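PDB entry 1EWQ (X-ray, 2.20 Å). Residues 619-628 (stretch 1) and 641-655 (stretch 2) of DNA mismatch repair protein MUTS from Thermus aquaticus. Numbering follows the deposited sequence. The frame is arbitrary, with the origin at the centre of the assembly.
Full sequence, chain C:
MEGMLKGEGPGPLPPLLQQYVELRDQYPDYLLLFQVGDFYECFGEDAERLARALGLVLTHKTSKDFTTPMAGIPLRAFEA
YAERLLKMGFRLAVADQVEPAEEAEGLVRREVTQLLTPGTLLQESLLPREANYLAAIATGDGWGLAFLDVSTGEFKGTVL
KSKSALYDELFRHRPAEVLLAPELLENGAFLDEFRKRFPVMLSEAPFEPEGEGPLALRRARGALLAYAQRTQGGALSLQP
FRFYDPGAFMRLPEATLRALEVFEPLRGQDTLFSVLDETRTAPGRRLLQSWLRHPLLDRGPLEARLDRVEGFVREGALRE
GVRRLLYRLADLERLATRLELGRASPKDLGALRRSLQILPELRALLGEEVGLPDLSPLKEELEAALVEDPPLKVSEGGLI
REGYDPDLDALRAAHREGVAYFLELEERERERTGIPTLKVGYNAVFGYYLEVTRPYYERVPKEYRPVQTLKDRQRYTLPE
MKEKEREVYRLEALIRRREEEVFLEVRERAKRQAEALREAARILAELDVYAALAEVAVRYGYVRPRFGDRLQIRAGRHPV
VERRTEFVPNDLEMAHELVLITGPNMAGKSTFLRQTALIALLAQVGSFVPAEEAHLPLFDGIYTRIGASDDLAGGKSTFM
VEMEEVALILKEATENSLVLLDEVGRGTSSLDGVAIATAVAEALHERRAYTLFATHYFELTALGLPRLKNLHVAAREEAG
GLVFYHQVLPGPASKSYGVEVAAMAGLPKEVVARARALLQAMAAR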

# COMPACT_ATOMS: atom_id res chain seq x y z
N PHE C 619 -9.01 38.57 -0.07
CA PHE C 619 -7.83 38.25 -0.87
C PHE C 619 -8.22 37.62 -2.21
O PHE C 619 -9.21 36.91 -2.30
N ASP C 620 -7.44 37.91 -3.25
CA ASP C 620 -7.72 37.35 -4.57
C ASP C 620 -7.02 36.00 -4.74
O ASP C 620 -7.28 35.26 -5.68
N GLY C 621 -6.14 35.68 -3.79
CA GLY C 621 -5.42 34.43 -3.83
C GLY C 621 -4.42 34.28 -2.69
O GLY C 621 -3.98 35.28 -2.11
N ILE C 622 -4.09 33.05 -2.34
CA ILE C 622 -3.12 32.79 -1.29
C ILE C 622 -1.96 32.06 -1.94
O ILE C 622 -2.14 31.00 -2.54
N TYR C 623 -0.76 32.64 -1.83
CA TYR C 623 0.43 32.06 -2.44
C TYR C 623 1.49 31.73 -1.40
O TYR C 623 2.00 32.62 -0.72
N THR C 624 1.84 30.45 -1.31
CA THR C 624 2.82 30.00 -0.35
C THR C 624 4.12 29.49 -0.97
O THR C 624 4.16 29.05 -2.12
N ARG C 625 5.18 29.57 -0.16
CA ARG C 625 6.51 29.10 -0.50
C ARG C 625 6.99 28.63 0.89
O ARG C 625 7.80 29.30 1.54
N ILE C 626 6.46 27.49 1.34
CA ILE C 626 6.75 26.93 2.66
C ILE C 626 7.24 25.49 2.64
O ILE C 626 6.74 24.67 1.89
N GLY C 627 8.21 25.20 3.51
CA GLY C 627 8.76 23.85 3.61
C GLY C 627 9.41 23.32 2.35
O GLY C 627 10.07 24.07 1.62
N ALA C 628 9.26 22.03 2.11
CA ALA C 628 9.80 21.37 0.91
C ALA C 628 11.28 21.64 0.68
O ALA C 628 12.03 21.73 1.68
N VAL C 641 14.79 25.25 -6.89
CA VAL C 641 13.38 24.90 -6.85
C VAL C 641 12.58 25.98 -6.14
O VAL C 641 11.51 26.37 -6.59
N GLU C 642 13.12 26.48 -5.03
CA GLU C 642 12.43 27.52 -4.29
C GLU C 642 12.40 28.81 -5.09
O GLU C 642 11.44 29.57 -5.02
N MSE C 643 13.45 29.06 -5.88
CA MSE C 643 13.47 30.27 -6.70
C MSE C 643 12.39 30.19 -7.77
O MSE C 643 11.77 31.19 -8.12
N GLU C 644 12.15 28.99 -8.30
CA GLU C 644 11.12 28.80 -9.32
C GLU C 644 9.77 29.14 -8.70
O GLU C 644 8.96 29.85 -9.30
N GLU C 645 9.52 28.63 -7.50
CA GLU C 645 8.26 28.90 -6.82
C GLU C 645 8.08 30.40 -6.58
O GLU C 645 7.00 30.95 -6.78
N VAL C 646 9.15 31.06 -6.14
CA VAL C 646 9.11 32.50 -5.89
C VAL C 646 8.72 33.24 -7.17
O VAL C 646 7.91 34.16 -7.13
N ALA C 647 9.30 32.83 -8.30
CA ALA C 647 8.99 33.45 -9.58
C ALA C 647 7.50 33.36 -9.87
O ALA C 647 6.87 34.36 -10.18
N LEU C 648 6.92 32.16 -9.76
CA LEU C 648 5.50 32.02 -10.01
C LEU C 648 4.73 32.98 -9.11
O LEU C 648 3.78 33.64 -9.56
N ILE C 649 5.14 33.06 -7.85
CA ILE C 649 4.48 33.94 -6.91
C ILE C 649 4.55 35.41 -7.33
O ILE C 649 3.55 36.12 -7.29
N LEU C 650 5.73 35.86 -7.76
CA LEU C 650 5.92 37.25 -8.17
C LEU C 650 5.13 37.61 -9.41
O LEU C 650 4.73 38.76 -9.59
N LYS C 651 4.89 36.62 -10.27
CA LYS C 651 4.15 36.85 -11.50
C LYS C 651 2.63 36.80 -11.34
O LYS C 651 1.90 37.38 -12.13
N GLU C 652 2.15 36.10 -10.31
CA GLU C 652 0.71 36.01 -10.10
C GLU C 652 0.22 36.90 -8.96
O GLU C 652 -0.93 37.31 -8.97
N ALA C 653 1.09 37.21 -8.00
CA ALA C 653 0.74 38.04 -6.85
C ALA C 653 0.30 39.46 -7.17
O ALA C 653 0.92 40.16 -7.96
N THR C 654 -0.76 39.89 -6.49
CA THR C 654 -1.35 41.20 -6.68
C THR C 654 -1.39 41.97 -5.35
O THR C 654 -0.99 41.44 -4.31
N GLU C 655 -1.84 43.23 -5.37
CA GLU C 655 -1.93 44.03 -4.15
C GLU C 655 -2.98 43.45 -3.21
O GLU C 655 -3.07 43.85 -2.04

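The strand 621-625 runs nearly antiparallel to the helix 641-652, their axes 8.6 Å apart at closest approach, and two strand residues, Arg-625 and Tyr-623, supply most of its buried surface. Both point CA-to-CB toward the helix, while Thr-624 between them points away: the familiar alternation of a strand gives one face to the helix.

Arg-625 (chi1 t, chi2 m, chi3 p) lays its aliphatic part against apolar groups, with CB 3.7 Å from Ile-649 CD1 and CG 4.0 Å from Val-646 CG2. Its guanidinium is then shared between two acids. Glu-645 (chi1 m) meets the edge, NE donating to OE1 at 3.0 Å in a salt bridge; Glu-642 lies over a face, so its bridge, NH1 to OE2 at 3.3 Å, is one of charge alone. Water 3 accepts from NH1 and donates a weak bond to Glu-642 OE1, and NH2 donates a very short 2.5 Å bond to Gly-627 O, tying the arginine back to its own loop.

Tyr-623 (chi1 m) sets CB 4.0 Å from Ile-649 CG2. Glu-652, in the p rotamer, places CG over the ring face, 3.6 Å from the ring centroid, a CH-pi contact. Two waters serve the hydroxyl: water 1 accepts from it and donates to Asp-620 OD2 and Glu-652 O, while water 2 donates to it and to Glu-652 OE1.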

# COMPACT_ATOMS: atom_id res chain seq x y z
CB PHE C 619 -6.91 37.29 -0.10
CG PHE C 619 -6.43 37.83 1.22
CD1 PHE C 619 -7.00 37.40 2.41
CD2 PHE C 619 -5.40 38.76 1.27
CE1 PHE C 619 -6.54 37.90 3.64
CE2 PHE C 619 -4.94 39.26 2.50
CZ PHE C 619 -5.52 38.83 3.68
CB ASP C 620 -7.31 38.34 -5.67
CG ASP C 620 -5.81 38.52 -5.78
OD1 ASP C 620 -5.07 38.09 -4.88
OD2 ASP C 620 -5.37 39.12 -6.78
CB ILE C 622 -3.70 31.92 -0.18
CG1 ILE C 622 -4.86 32.66 0.51
CG2 ILE C 622 -2.61 31.56 0.81
CD1 ILE C 622 -5.67 31.79 1.45
CB TYR C 623 1.01 33.01 -3.49
CG TYR C 623 -0.00 33.44 -4.52
CD1 TYR C 623 -0.59 34.71 -4.47
CD2 TYR C 623 -0.40 32.57 -5.53
CE1 TYR C 623 -1.56 35.10 -5.41
CE2 TYR C 623 -1.37 32.94 -6.47
CZ TYR C 623 -1.95 34.21 -6.41
OH TYR C 623 -2.91 34.56 -7.33
CB THR C 624 2.25 28.84 0.52
OG1 THR C 624 1.99 27.70 -0.31
CG2 THR C 624 0.96 29.27 1.20
CB ARG C 625 7.38 30.25 -1.03
CG ARG C 625 8.64 29.82 -1.82
CD ARG C 625 9.56 28.89 -1.03
NE ARG C 625 9.07 27.51 -1.01
CZ ARG C 625 9.41 26.60 -0.10
NH1 ARG C 625 10.24 26.92 0.89
NH2 ARG C 625 8.93 25.37 -0.18
CB ILE C 626 5.49 26.97 3.57
CG1 ILE C 626 4.96 28.40 3.69
CG2 ILE C 626 5.81 26.43 4.95
CD1 ILE C 626 3.54 28.47 4.28
CB ALA C 628 8.98 21.80 -0.32
CB VAL C 641 13.15 23.56 -6.14
CG1 VAL C 641 11.66 23.27 -6.03
CG2 VAL C 641 13.83 22.45 -6.91
CB GLU C 642 13.08 27.70 -2.90
CG GLU C 642 13.28 26.35 -2.18
CD GLU C 642 13.55 26.46 -0.69
OE1 GLU C 642 14.21 27.43 -0.26
OE2 GLU C 642 13.13 25.56 0.06
CB MSE C 643 14.84 30.49 -7.35
CG MSE C 643 15.93 30.91 -6.39
SE MSE C 643 15.52 32.56 -5.47
CE MSE C 643 14.84 31.84 -3.81
CB GLU C 644 11.09 27.35 -9.83
CG GLU C 644 12.19 27.02 -10.82
CD GLU C 644 12.10 25.59 -11.35
OE1 GLU C 644 12.80 25.28 -12.32
OE2 GLU C 644 11.34 24.78 -10.78
CB GLU C 645 8.19 28.14 -5.50
CG GLU C 645 8.07 26.63 -5.66
CD GLU C 645 8.18 25.89 -4.33
OE1 GLU C 645 7.54 26.32 -3.34
OE2 GLU C 645 8.90 24.86 -4.29
CB VAL C 646 10.47 33.03 -5.39
CG1 VAL C 646 10.48 34.55 -5.36
CG2 VAL C 646 10.74 32.50 -3.99
CB ALA C 647 9.77 32.78 -10.70
CB LEU C 648 5.02 30.59 -9.75
CG LEU C 648 5.25 29.54 -10.85
CD1 LEU C 648 4.61 28.23 -10.43
CD2 LEU C 648 4.63 30.02 -12.18
CB ILE C 649 5.06 33.78 -5.49
CG1 ILE C 649 4.75 32.37 -4.98
CG2 ILE C 649 4.46 34.82 -4.56
CD1 ILE C 649 5.37 32.04 -3.63
CB LEU C 650 7.41 37.54 -8.42
CG LEU C 650 8.28 37.53 -7.17
CD1 LEU C 650 9.74 37.62 -7.55
CD2 LEU C 650 7.89 38.68 -6.27
CB LYS C 651 4.62 35.84 -12.55
CG LYS C 651 6.08 36.03 -12.94
CD LYS C 651 6.60 34.94 -13.86
CE LYS C 651 8.12 35.06 -14.03
NZ LYS C 651 8.71 33.86 -14.70
CB GLU C 652 0.30 34.55 -9.86
CG GLU C 652 0.83 33.90 -8.58
CD GLU C 652 0.74 32.36 -8.60
OE1 GLU C 652 0.05 31.79 -9.49
OE2 GLU C 652 1.36 31.71 -7.72
CB ALA C 653 1.89 38.08 -5.87
CB THR C 654 -2.77 41.02 -7.25
OG1 THR C 654 -2.85 41.66 -8.52
CG2 THR C 654 -3.83 41.54 -6.31
CB GLU C 655 -2.32 45.48 -4.47
CG GLU C 655 -3.59 45.59 -5.32
CD GLU C 655 -4.07 47.01 -5.50
OE1 GLU C 655 -4.83 47.25 -6.46
OE2 GLU C 655 -3.69 47.89 -4.69
O HOH W 1 -3.71 36.98 -7.82
O HOH W 2 -2.55 32.57 -9.39
O HOH W 3 12.11 28.93 0.74